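Local coordinates for stringent starvation protein A homolog (PDB 3LYK) that belongs to the glutathione S-transferase superfamily and probably forms an equimolar complex with the RNA polymerase holoenzyme but not the core enzyme, at residues M47-Y52 against D62-N67; P82-V87 against F150-C155; P108-A113 against W162-L167; E131-A136 against K177-Y182. All blocks are in the same frame, centred on the assembly; numbering follows the deposited sequence.

Contact 1: residues M47-Y52 against D62-N67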
loop_
_atom_site.group_PDB
_atom_site.type_symbol
_atom_site.label_atom_id
_atom_site.label_comp_id
_atom_site.label_asym_id
_atom_site.label_seq_id
_atom_site.Cartn_x
_atom_site.Cartn_y
_atom_site.Cartn_z
HETATM N N MSE B 47 -12.021 15.686 10.955
HETATM C CA MSE B 47 -13.050 15.492 9.899
HETATM C C MSE B 47 -12.959 16.501 8.729
HETATM O O MSE B 47 -13.146 16.128 7.593
HETATM C CB MSE B 47 -14.474 15.526 10.481
HETATM C CG MSE B 47 -14.680 14.569 11.642
HETATM SE SE MSE B 47 -14.198 12.722 11.210
HETATM C CE MSE B 47 -15.155 12.441 9.492
ATOM N N GLU B 48 -12.687 17.757 9.053
ATOM C CA GLU B 48 -12.444 18.843 8.116
ATOM C C GLU B 48 -11.253 18.534 7.172
ATOM O O GLU B 48 -11.326 18.791 5.971
ATOM C CB GLU B 48 -12.093 20.076 8.933
ATOM C CG GLU B 48 -12.858 21.341 8.629
ATOM C CD GLU B 48 -13.037 22.211 9.900
ATOM O OE1 GLU B 48 -14.213 22.434 10.316
ATOM O OE2 GLU B 48 -12.009 22.639 10.509
ATOM N N LEU B 49 -10.177 17.972 7.725
ATOM C CA LEU B 49 -8.936 17.748 6.997
ATOM C C LEU B 49 -8.919 16.387 6.304
ATOM O O LEU B 49 -8.380 16.264 5.213
ATOM C CB LEU B 49 -7.729 17.908 7.933
ATOM C CG LEU B 49 -7.522 19.288 8.576
ATOM C CD1 LEU B 49 -6.603 19.241 9.791
ATOM C CD2 LEU B 49 -7.009 20.326 7.575
ATOM N N ASN B 50 -9.512 15.376 6.941
ATOM C CA ASN B 50 -9.553 14.007 6.442
ATOM C C ASN B 50 -10.981 13.471 6.576
ATOM O O ASN B 50 -11.371 12.979 7.642
ATOM C CB ASN B 50 -8.534 13.099 7.183
ATOM C CG ASN B 50 -8.638 11.627 6.775
ATOM O OD1 ASN B 50 -9.330 11.303 5.806
ATOM N ND2 ASN B 50 -7.938 10.718 7.507
ATOM N N PRO B 51 -11.754 13.513 5.465
ATOM C CA PRO B 51 -13.162 13.124 5.574
ATOM C C PRO B 51 -13.367 11.635 5.838
ATOM O O PRO B 51 -14.459 11.256 6.240
ATOM C CB PRO B 51 -13.787 13.597 4.242
ATOM C CG PRO B 51 -12.573 13.503 3.203
ATOM C CD PRO B 51 -11.376 13.955 4.091
ATOM N N TYR B 52 -12.359 10.789 5.642
ATOM C CA TYR B 52 -12.522 9.379 6.005
ATOM C C TYR B 52 -12.459 9.207 7.524
ATOM O O TYR B 52 -12.831 8.161 8.045
ATOM C CB TYR B 52 -11.481 8.476 5.332
ATOM C CG TYR B 52 -11.469 8.622 3.811
ATOM C CD1 TYR B 52 -12.296 7.823 2.988
ATOM C CD2 TYR B 52 -10.669 9.583 3.208
ATOM C CE1 TYR B 52 -12.293 7.978 1.581
ATOM C CE2 TYR B 52 -10.657 9.754 1.813
ATOM C CZ TYR B 52 -11.465 8.948 0.998
ATOM O OH TYR B 52 -11.410 9.167 -0.383
ATOM N N ASP B 62 -0.446 22.791 4.443
ATOM C CA ASP B 62 -1.562 22.484 3.577
ATOM C C ASP B 62 -1.674 20.986 3.229
ATOM O O ASP B 62 -2.731 20.531 2.807
ATOM C CB ASP B 62 -1.472 23.335 2.294
ATOM C CG ASP B 62 -0.035 23.797 1.994
ATOM O OD1 ASP B 62 0.913 22.954 2.055
ATOM O OD2 ASP B 62 0.147 25.020 1.721
ATOM N N LEU B 63 -0.601 20.222 3.403
ATOM C CA LEU B 63 -0.587 18.812 3.024
ATOM C C LEU B 63 -1.304 17.978 4.073
ATOM O O LEU B 63 -0.989 18.089 5.272
ATOM C CB LEU B 63 0.862 18.321 2.853
ATOM C CG LEU B 63 1.091 16.836 2.535
ATOM C CD1 LEU B 63 0.570 16.411 1.142
ATOM C CD2 LEU B 63 2.559 16.483 2.710
ATOM N N VAL B 64 -2.236 17.137 3.641
ATOM C CA VAL B 64 -2.884 16.175 4.541
ATOM C C VAL B 64 -2.627 14.739 4.096
ATOM O O VAL B 64 -3.041 14.336 3.003
ATOM C CB VAL B 64 -4.436 16.438 4.666
ATOM C CG1 VAL B 64 -5.123 15.328 5.497
ATOM C CG2 VAL B 64 -4.712 17.844 5.241
ATOM N N LEU B 65 -1.960 13.940 4.924
ATOM C CA LEU B 65 -1.763 12.521 4.582
ATOM C C LEU B 65 -2.433 11.578 5.574
ATOM O O LEU B 65 -2.436 11.855 6.764
ATOM C CB LEU B 65 -0.255 12.193 4.549
ATOM C CG LEU B 65 0.581 12.881 3.465
ATOM C CD1 LEU B 65 2.025 12.400 3.552
ATOM C CD2 LEU B 65 -0.004 12.583 2.062
ATOM N N PHE B 66 -2.959 10.449 5.098
ATOM C CA PHE B 66 -3.380 9.367 5.988
ATOM C C PHE B 66 -2.921 8.102 5.327
ATOM O O PHE B 66 -2.379 8.153 4.195
ATOM C CB PHE B 66 -4.893 9.367 6.237
ATOM C CG PHE B 66 -5.713 9.514 4.985
ATOM C CD1 PHE B 66 -6.137 8.388 4.283
ATOM C CD2 PHE B 66 -6.011 10.783 4.486
ATOM C CE1 PHE B 66 -6.887 8.520 3.109
ATOM C CE2 PHE B 66 -6.769 10.927 3.307
ATOM C CZ PHE B 66 -7.193 9.791 2.627
ATOM N N ASN B 67 -3.149 6.976 5.993
ATOM C CA ASN B 67 -2.479 5.705 5.699
ATOM C C ASN B 67 -1.019 5.717 6.123
ATOM O O ASN B 67 -0.197 6.500 5.615
ATOM C CB ASN B 67 -2.617 5.286 4.211
ATOM C CG ASN B 67 -2.008 3.941 3.939
ATOM O OD1 ASN B 67 -0.790 3.820 3.817
ATOM N ND2 ASN B 67 -2.845 2.905 3.852
#
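Val-64 meets Leu-49 where helix 44-49 runs out into a loop. CG1 of Val-64 lies 3.4 Å from the backbone O of Leu-49. Its other methyl, CG2, touches CB of Leu-49 at 4.0 Å, and the two side chains cross at about a right angle. Two residues on, Phe-66 meets the loop residues Asn-50 and Tyr-52. The amide plane of Asn-50 is nearly parallel to the Phe-66 ring (8°). OD1 sits over one face toward the rim, 3.5 Å above the ring plane, and ND2 lies 3.6 Å from CB of Phe-66. An Asx turn helps hold this amide: OD1 of Asn-50 accepts from N of Tyr-52 at 3.1 Å, with the donor 50° above the carbonyl plane. ND2 hydrogen-bonds to OG1 of Thr-54 and OG1 of Thr-57. CZ of Phe-66 then reaches CD2 of Tyr-52 at 3.5 Å, with the two ring planes 48° apart. OH of Tyr-52 hydrogen-bonds to OD2 of Asp-105 and NE of Arg-101, both of the second subunit. The contact belongs to the thioredoxin-like N-terminal domain. Strand 63-66 is an outermost strand of the sheet within this chain and pairs with strand 57-60. Its Leu-63 and Leu-65 side chains pack on helix 68-78.

Contact 2: residues P82-V87 against F150-C155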
loop_
_atom_site.group_PDB
_atom_site.type_symbol
_atom_site.label_atom_id
_atom_site.label_comp_id
_atom_site.label_asym_id
_atom_site.label_seq_id
_atom_site.Cartn_x
_atom_site.Cartn_y
_atom_site.Cartn_z
ATOM N N PRO B 82 18.336 9.173 9.270
ATOM C CA PRO B 82 18.985 7.983 8.706
ATOM C C PRO B 82 18.022 7.210 7.762
ATOM O O PRO B 82 16.788 7.305 7.905
ATOM C CB PRO B 82 19.241 7.130 9.932
ATOM C CG PRO B 82 18.008 7.422 10.818
ATOM C CD PRO B 82 17.801 8.910 10.627
ATOM N N PRO B 83 18.588 6.478 6.781
ATOM C CA PRO B 83 17.743 5.795 5.785
ATOM C C PRO B 83 16.982 4.619 6.427
ATOM O O PRO B 83 17.568 3.801 7.148
ATOM C CB PRO B 83 18.752 5.323 4.693
ATOM C CG PRO B 83 20.170 5.339 5.427
ATOM C CD PRO B 83 20.045 6.433 6.487
ATOM N N LEU B 84 15.674 4.554 6.217
ATOM C CA LEU B 84 14.907 3.423 6.736
ATOM C C LEU B 84 14.524 2.427 5.622
ATOM O O LEU B 84 13.810 1.441 5.851
ATOM C CB LEU B 84 13.668 3.951 7.482
ATOM C CG LEU B 84 13.975 4.890 8.667
ATOM C CD1 LEU B 84 12.683 5.342 9.359
ATOM C CD2 LEU B 84 14.851 4.136 9.693
HETATM N N MSE B 85 14.987 2.697 4.405
HETATM C CA MSE B 85 14.866 1.717 3.273
HETATM C C MSE B 85 16.187 1.646 2.576
HETATM O O MSE B 85 16.986 2.571 2.664
HETATM C CB MSE B 85 13.867 2.261 2.275
HETATM C CG MSE B 85 12.563 2.419 2.921
HETATM SE SE MSE B 85 11.503 0.865 2.485
HETATM C CE MSE B 85 10.773 2.106 1.213
ATOM N N GLN B 86 16.428 0.581 1.847
ATOM C CA GLN B 86 17.677 0.560 1.099
ATOM C C GLN B 86 17.524 1.359 -0.142
ATOM O O GLN B 86 16.479 1.929 -0.421
ATOM C CB GLN B 86 18.044 -0.852 0.740
ATOM C CG GLN B 86 17.712 -1.755 1.860
ATOM C CD GLN B 86 18.594 -2.942 1.887
ATOM O OE1 GLN B 86 19.681 -2.943 1.312
ATOM N NE2 GLN B 86 18.142 -3.974 2.555
ATOM N N VAL B 87 18.598 1.374 -0.885
ATOM C CA VAL B 87 18.789 2.251 -2.020
ATOM C C VAL B 87 18.303 1.538 -3.305
ATOM O O VAL B 87 17.725 2.156 -4.207
ATOM C CB VAL B 87 20.331 2.572 -2.065
ATOM C CG1 VAL B 87 20.725 3.427 -3.252
ATOM C CG2 VAL B 87 20.743 3.294 -0.717
ATOM N N PHE B 150 18.448 -1.262 10.838
ATOM C CA PHE B 150 17.088 -1.017 11.271
ATOM C C PHE B 150 16.349 -0.277 10.155
ATOM O O PHE B 150 16.907 0.654 9.577
ATOM C CB PHE B 150 17.111 -0.124 12.518
ATOM C CG PHE B 150 15.743 0.198 13.063
ATOM C CD1 PHE B 150 15.096 -0.683 13.909
ATOM C CD2 PHE B 150 15.129 1.406 12.752
ATOM C CE1 PHE B 150 13.854 -0.378 14.457
ATOM C CE2 PHE B 150 13.875 1.721 13.289
ATOM C CZ PHE B 150 13.239 0.826 14.141
ATOM N N GLY B 151 15.094 -0.644 9.891
ATOM C CA GLY B 151 14.360 0.029 8.813
ATOM C C GLY B 151 12.872 -0.074 8.987
ATOM O O GLY B 151 12.396 -0.536 10.055
ATOM N N LEU B 152 12.132 0.304 7.929
ATOM C CA LEU B 152 10.667 0.287 7.962
ATOM C C LEU B 152 10.060 -1.067 8.296
ATOM O O LEU B 152 9.002 -1.106 8.910
ATOM C CB LEU B 152 10.054 0.858 6.668
ATOM C CG LEU B 152 10.344 2.327 6.321
ATOM C CD1 LEU B 152 9.553 2.771 5.025
ATOM C CD2 LEU B 152 10.026 3.276 7.497
ATOM N N VAL B 153 10.680 -2.172 7.878
ATOM C CA VAL B 153 10.138 -3.507 8.246
ATOM C C VAL B 153 10.104 -3.673 9.798
ATOM O O VAL B 153 9.125 -4.170 10.379
ATOM C CB VAL B 153 10.973 -4.648 7.605
ATOM C CG1 VAL B 153 10.418 -6.023 7.988
ATOM C CG2 VAL B 153 11.013 -4.488 6.029
ATOM N N ASP B 154 11.155 -3.215 10.457
ATOM C CA ASP B 154 11.212 -3.237 11.934
ATOM C C ASP B 154 10.141 -2.326 12.546
ATOM O O ASP B 154 9.614 -2.633 13.615
ATOM C CB ASP B 154 12.613 -2.842 12.395
ATOM C CG ASP B 154 13.668 -3.731 11.786
ATOM O OD1 ASP B 154 13.719 -4.931 12.147
ATOM O OD2 ASP B 154 14.406 -3.251 10.879
ATOM N N CYS B 155 9.778 -1.244 11.839
ATOM C CA CYS B 155 8.672 -0.403 12.258
ATOM C C CYS B 155 7.337 -1.133 12.157
ATOM O O CYS B 155 6.362 -0.689 12.760
ATOM C CB CYS B 155 8.638 0.913 11.480
ATOM S SG CYS B 155 10.169 1.866 11.740
HETATM O O HOH W 1 17.473 0.698 6.792
#
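Leu-84 of the linker between the two GST domains packs against Phe-150 and Leu-152, where the chain enters helix 152-165. The linker segment has no regular secondary structure, yet it is held by a backbone bond as well as side chains. The side chains of Leu-84 and Phe-150 lie side by side and point the same way. CD2 of Leu-84 comes to the edge of the Phe-150 ring, 4.1 Å from CD2 of Phe-150. Leu-152 instead crosses Leu-84 at about a right angle. Its CD2 methyl touches CB of Leu-84 at 3.7 Å and meets CD1 of Leu-84. The other methyl, CD1, goes to the selenomethionine Met-85, whose chain crosses it obliquely. CD1 of Leu-152 is 3.7 Å from CG of Met-85 and equally near SE. Bends at chi2 (-98°) and chi3 (-100°) shape the Met-85 chain, which keeps SE and CE beside this methyl. The backbones close up at Gly-151, which has no side chain to hold them apart; its CA is 3.3 Å from O of Leu-84. That same O accepts from N of Leu-152 at 2.9 Å, on a lone pair in the carbonyl plane. A water donates to O of Pro-83 and O of Phe-150, a second link between the two segments. On the helix side, N of Gly-151 donates to OD2 of Asp-154 at 2.9 Å, on its anti lone pair.

Contact 3: residues P108-A113 against W162-L167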
loop_
_atom_site.group_PDB
_atom_site.type_symbol
_atom_site.label_atom_id
_atom_site.label_comp_id
_atom_site.label_asym_id
_atom_site.label_seq_id
_atom_site.Cartn_x
_atom_site.Cartn_y
_atom_site.Cartn_z
ATOM N N PRO B 108 -4.088 -9.048 11.647
ATOM C CA PRO B 108 -5.481 -9.399 12.017
ATOM C C PRO B 108 -5.558 -10.350 13.195
ATOM O O PRO B 108 -6.483 -10.247 13.970
ATOM C CB PRO B 108 -6.044 -10.090 10.750
ATOM C CG PRO B 108 -5.203 -9.500 9.600
ATOM C CD PRO B 108 -3.815 -9.329 10.211
ATOM N N THR B 109 -4.593 -11.250 13.316
ATOM C CA THR B 109 -4.496 -12.162 14.448
ATOM C C THR B 109 -4.247 -11.371 15.754
ATOM O O THR B 109 -4.878 -11.631 16.791
ATOM C CB THR B 109 -3.391 -13.191 14.215
ATOM O OG1 THR B 109 -3.563 -13.760 12.926
ATOM C CG2 THR B 109 -3.414 -14.341 15.275
ATOM N N LEU B 110 -3.368 -10.374 15.684
ATOM C CA LEU B 110 -3.146 -9.479 16.816
ATOM C C LEU B 110 -4.422 -8.770 17.202
ATOM O O LEU B 110 -4.732 -8.687 18.378
ATOM C CB LEU B 110 -2.012 -8.460 16.526
ATOM C CG LEU B 110 -1.677 -7.465 17.643
ATOM C CD1 LEU B 110 -1.206 -8.204 18.921
ATOM C CD2 LEU B 110 -0.656 -6.397 17.157
ATOM N N ALA B 111 -5.173 -8.259 16.225
ATOM C CA ALA B 111 -6.441 -7.596 16.532
ATOM C C ALA B 111 -7.467 -8.550 17.214
ATOM O O ALA B 111 -8.207 -8.141 18.106
ATOM C CB ALA B 111 -7.048 -6.982 15.301
ATOM N N LYS B 112 -7.513 -9.791 16.746
ATOM C CA LYS B 112 -8.350 -10.853 17.333
ATOM C C LYS B 112 -7.919 -11.045 18.800
ATOM O O LYS B 112 -8.765 -11.140 19.711
ATOM C CB LYS B 112 -8.116 -12.140 16.529
ATOM C CG LYS B 112 -9.169 -13.239 16.632
ATOM C CD LYS B 112 -8.729 -14.496 15.841
ATOM C CE LYS B 112 -8.953 -15.797 16.624
ATOM N NZ LYS B 112 -7.932 -16.822 16.206
ATOM N N ALA B 113 -6.599 -11.071 19.022
ATOM C CA ALA B 113 -6.028 -11.269 20.360
ATOM C C ALA B 113 -6.363 -10.146 21.326
ATOM O O ALA B 113 -6.349 -10.346 22.516
ATOM C CB ALA B 113 -4.511 -11.493 20.297
ATOM N N TRP B 162 5.773 -5.427 20.845
ATOM C CA TRP B 162 5.442 -4.590 21.939
ATOM C C TRP B 162 4.038 -4.908 22.452
ATOM O O TRP B 162 3.847 -5.070 23.661
ATOM C CB TRP B 162 5.524 -3.138 21.521
ATOM C CG TRP B 162 5.258 -2.165 22.636
ATOM C CD1 TRP B 162 4.172 -1.300 22.757
ATOM C CD2 TRP B 162 6.110 -1.892 23.761
ATOM N NE1 TRP B 162 4.328 -0.513 23.872
ATOM C CE2 TRP B 162 5.489 -0.860 24.517
ATOM C CE3 TRP B 162 7.321 -2.439 24.218
ATOM C CZ2 TRP B 162 6.044 -0.351 25.723
ATOM C CZ3 TRP B 162 7.880 -1.923 25.410
ATOM C CH2 TRP B 162 7.230 -0.883 26.139
ATOM N N LYS B 163 3.067 -5.018 21.548
ATOM C CA LYS B 163 1.716 -5.351 21.968
ATOM C C LYS B 163 1.617 -6.749 22.539
ATOM O O LYS B 163 0.911 -6.942 23.546
ATOM C CB LYS B 163 0.693 -5.147 20.862
ATOM C CG LYS B 163 0.315 -3.674 20.718
ATOM C CD LYS B 163 -0.757 -3.498 19.672
ATOM C CE LYS B 163 -1.155 -2.064 19.526
ATOM N NZ LYS B 163 -2.108 -1.649 20.594
ATOM N N LEU B 164 2.305 -7.709 21.918
ATOM C CA LEU B 164 2.286 -9.080 22.412
ATOM C C LEU B 164 2.890 -9.146 23.828
ATOM O O LEU B 164 2.293 -9.754 24.712
ATOM C CB LEU B 164 3.058 -10.042 21.492
ATOM C CG LEU B 164 2.392 -10.369 20.147
ATOM C CD1 LEU B 164 3.297 -11.277 19.354
ATOM C CD2 LEU B 164 1.009 -11.005 20.391
ATOM N N LYS B 165 4.065 -8.537 24.027
ATOM C CA LYS B 165 4.645 -8.461 25.370
ATOM C C LYS B 165 3.580 -8.000 26.412
ATOM O O LYS B 165 3.428 -8.639 27.436
ATOM C CB LYS B 165 5.893 -7.575 25.426
ATOM C CG LYS B 165 6.694 -7.692 26.751
ATOM C CD LYS B 165 8.005 -6.877 26.727
ATOM C CE LYS B 165 8.821 -7.065 28.029
ATOM N NZ LYS B 165 8.156 -6.380 29.201
ATOM N N HIS B 166 2.831 -6.945 26.110
ATOM C CA HIS B 166 1.868 -6.388 27.051
ATOM C C HIS B 166 0.554 -7.128 27.124
ATOM O O HIS B 166 -0.309 -6.774 27.909
ATOM C CB HIS B 166 1.680 -4.878 26.824
ATOM C CG HIS B 166 2.931 -4.117 27.114
ATOM N ND1 HIS B 166 3.982 -4.066 26.221
ATOM C CD2 HIS B 166 3.375 -3.527 28.252
ATOM C CE1 HIS B 166 4.997 -3.417 26.773
ATOM N NE2 HIS B 166 4.647 -3.065 28.000
ATOM N N LEU B 167 0.416 -8.160 26.306
ATOM C CA LEU B 167 -0.720 -9.047 26.413
ATOM C C LEU B 167 -0.333 -10.309 27.174
ATOM O O LEU B 167 -1.140 -11.208 27.313
ATOM C CB LEU B 167 -1.283 -9.390 25.031
ATOM C CG LEU B 167 -2.090 -8.273 24.385
ATOM C CD1 LEU B 167 -2.339 -8.578 22.876
ATOM C CD2 LEU B 167 -3.397 -8.074 25.111
#
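The backbones of 108-113 and 162-167 come closest at Leu-110 and Leu-164, whose CA atoms are 7.8 Å apart, so the space between them is bridged by side chains. Leu-110 does most of the bridging. Its CG stands anti to the backbone N (chi1 -180°). CD1 of Leu-110 faces the two leucines and its CD2 faces the Lys-163 chain, while CB of Lys-163 touches both methyls. CD1 of Leu-110 meets CD2 of Leu-164 at 3.9 Å and CD1 of Leu-167 at 4.1 Å. CD2 of Leu-110 rests on the aliphatic chain of Lys-163, 3.8 Å from its CD, and the two side chains cross at about a right angle. Beyond CD, the lysine chain turns off the contact, and NZ hydrogen-bonds to O of Asp-14 and forms a salt bridge with OE2 of Glu-114. One turn beyond Leu-110, CB of Ala-113 makes a looser contact, 4.5 Å from CD1 of Leu-167. Within 162-167, ND1 of His-166 donates to O of Trp-162 at 2.8 Å, nearly straight at 175°. The contact joins helices 89-115 and 152-165 of the all-helical C-terminal GST domain. Helix 118-134 packs on Ala-113 and Leu-164, while Ile-16 of helix 16-27 touches Leu-110 and Lys-163.

Contact 4: residues E131-A136 against K177-Y182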
loop_
_atom_site.group_PDB
_atom_site.type_symbol
_atom_site.label_atom_id
_atom_site.label_comp_id
_atom_site.label_asym_id
_atom_site.label_seq_id
_atom_site.Cartn_x
_atom_site.Cartn_y
_atom_site.Cartn_z
ATOM N N GLU B 131 3.963 -18.888 15.322
ATOM C CA GLU B 131 4.495 -18.271 14.103
ATOM C C GLU B 131 5.780 -17.476 14.300
ATOM O O GLU B 131 6.728 -17.618 13.526
ATOM C CB GLU B 131 3.433 -17.421 13.426
ATOM C CG GLU B 131 2.725 -18.180 12.318
ATOM C CD GLU B 131 1.278 -17.769 12.137
ATOM O OE1 GLU B 131 0.844 -16.728 12.707
ATOM O OE2 GLU B 131 0.568 -18.500 11.414
ATOM N N LEU B 132 5.820 -16.640 15.335
ATOM C CA LEU B 132 7.032 -15.894 15.624
ATOM C C LEU B 132 8.210 -16.806 16.016
ATOM O O LEU B 132 9.337 -16.616 15.545
ATOM C CB LEU B 132 6.760 -14.798 16.660
ATOM C CG LEU B 132 6.043 -13.589 16.027
ATOM C CD1 LEU B 132 5.206 -12.863 17.028
ATOM C CD2 LEU B 132 7.033 -12.640 15.347
ATOM N N LEU B 133 7.944 -17.812 16.843
ATOM C CA LEU B 133 8.970 -18.818 17.133
ATOM C C LEU B 133 9.456 -19.502 15.840
ATOM O O LEU B 133 10.659 -19.632 15.617
ATOM C CB LEU B 133 8.504 -19.826 18.209
ATOM C CG LEU B 133 8.558 -19.286 19.658
ATOM C CD1 LEU B 133 8.033 -20.325 20.659
ATOM C CD2 LEU B 133 9.969 -18.797 20.087
ATOM N N GLY B 134 8.515 -19.858 14.968
ATOM C CA GLY B 134 8.823 -20.445 13.663
ATOM C C GLY B 134 9.805 -19.664 12.803
ATOM O O GLY B 134 10.620 -20.261 12.102
ATOM N N ILE B 135 9.754 -18.334 12.855
ATOM C CA ILE B 135 10.697 -17.524 12.053
ATOM C C ILE B 135 11.995 -17.135 12.769
ATOM O O ILE B 135 12.827 -16.415 12.224
ATOM C CB ILE B 135 10.017 -16.317 11.319
ATOM C CG1 ILE B 135 9.293 -15.376 12.291
ATOM C CG2 ILE B 135 9.053 -16.832 10.261
ATOM C CD1 ILE B 135 10.198 -14.404 12.995
ATOM N N ALA B 136 12.184 -17.663 13.973
ATOM C CA ALA B 136 13.426 -17.460 14.717
ATOM C C ALA B 136 14.736 -17.632 13.913
ATOM O O ALA B 136 15.664 -16.854 14.093
ATOM C CB ALA B 136 13.445 -18.358 15.949
ATOM N N LYS B 177 15.620 -17.364 22.135
ATOM C CA LYS B 177 16.809 -16.521 22.342
ATOM C C LYS B 177 16.977 -15.403 21.293
ATOM O O LYS B 177 17.280 -14.248 21.636
ATOM C CB LYS B 177 18.094 -17.361 22.414
ATOM C CG LYS B 177 18.577 -17.610 23.840
ATOM C CD LYS B 177 19.280 -18.970 23.950
ATOM C CE LYS B 177 18.672 -19.823 25.078
ATOM N NZ LYS B 177 19.402 -21.119 25.240
ATOM N N ALA B 178 16.811 -15.765 20.021
ATOM C CA ALA B 178 16.855 -14.799 18.922
ATOM C C ALA B 178 15.727 -13.739 19.011
ATOM O O ALA B 178 15.978 -12.569 18.780
ATOM C CB ALA B 178 16.839 -15.523 17.569
ATOM N N ILE B 179 14.513 -14.143 19.369
ATOM C CA ILE B 179 13.388 -13.198 19.510
ATOM C C ILE B 179 13.595 -12.182 20.672
ATOM O O ILE B 179 13.360 -10.974 20.508
ATOM C CB ILE B 179 12.021 -13.906 19.672
ATOM C CG1 ILE B 179 11.787 -14.970 18.604
ATOM C CG2 ILE B 179 10.890 -12.905 19.560
ATOM C CD1 ILE B 179 11.707 -14.420 17.125
ATOM N N LYS B 180 14.072 -12.672 21.816
ATOM C CA LYS B 180 14.397 -11.795 22.954
ATOM C C LYS B 180 15.515 -10.855 22.616
ATOM O O LYS B 180 15.477 -9.689 22.994
ATOM C CB LYS B 180 14.803 -12.627 24.181
ATOM C CG LYS B 180 13.649 -13.342 24.846
ATOM C CD LYS B 180 14.198 -14.453 25.763
ATOM C CE LYS B 180 13.145 -14.969 26.731
ATOM N NZ LYS B 180 13.702 -16.145 27.474
ATOM N N ALA B 181 16.531 -11.361 21.920
ATOM C CA ALA B 181 17.630 -10.499 21.480
ATOM C C ALA B 181 17.104 -9.377 20.530
ATOM O O ALA B 181 17.471 -8.206 20.674
ATOM C CB ALA B 181 18.789 -11.339 20.832
ATOM N N TYR B 182 16.238 -9.727 19.583
ATOM C CA TYR B 182 15.678 -8.716 18.656
ATOM C C TYR B 182 14.873 -7.653 19.420
ATOM O O TYR B 182 15.007 -6.455 19.179
ATOM C CB TYR B 182 14.783 -9.414 17.601
ATOM C CG TYR B 182 14.102 -8.464 16.651
ATOM C CD1 TYR B 182 14.837 -7.819 15.638
ATOM C CD2 TYR B 182 12.726 -8.180 16.784
ATOM C CE1 TYR B 182 14.201 -6.930 14.747
ATOM C CE2 TYR B 182 12.075 -7.305 15.902
ATOM C CZ TYR B 182 12.817 -6.684 14.886
ATOM O OH TYR B 182 12.178 -5.812 14.049
#
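Ile-179 of helix 176-187 meets the last turn of helix 118-134 and the residues just after it, within the all-helical C-terminal domain of the GST fold. The contact is apolar packing, and one side chain carries most of it. CG1 of Ile-179 stands anti to the carbonyl carbon, beside the backbone N (chi1 -50°). The chain turns again at chi2 (-64°), which sets where CD1 lies. That methyl is the main touching atom. It sits 3.6 Å from the backbone O of Leu-132, so it meets main chain as well as side chains. It also reaches CA of Ala-136 at 4.2 Å and CD1 of Ile-135 at 4.4 Å. Behind it, CG1 of Ile-179 makes a loose contact with CD2 of Leu-133, at 4.5 Å. Ile-179 is thus met by the backbone O of Leu-132 and by atoms of Leu-133, Ile-135 and Ala-136. The chain leaves helical geometry at Ile-135. N of Ala-136 still bonds to O of Leu-133. The backbones draw together at the small residues: the CA atoms of Ala-136 and Ala-178 are 6.0 Å apart. Phe-139, in the loop that follows, packs on both Ala-178 and Ile-179. Leu-132 also faces helix 152-165, where it touches Leu-161, and it packs on Trp-106 of helix 89-115. At the closest backbone approach, CB of Ala-178 rests 3.9 Å from O of Ala-136.

Contact 1 lies in the thioredoxin-like domain, and contacts 3 and 4 in the helical domain. Contact 2 ties the linker between these domains to helix 152-165. Contact 1 touches none of the others; it is farthest from contact 4, with centres about 37 Å apart. Contacts 2 and 3 share helix 152-165 but lie on opposite sides of the chain's centre, about 23 Å apart between centres. Contact 4 joins both. OD1 of Asp-154 probably hydrogen-bonds to OH of Tyr-182 at 2.6 Å, linking contacts 2 and 4. CD1 of Leu-164 packs on CD1 of Leu-132 at 3.4 Å, linking contacts 3 and 4. Among the four, contact 1 alone is touched by the second subunit.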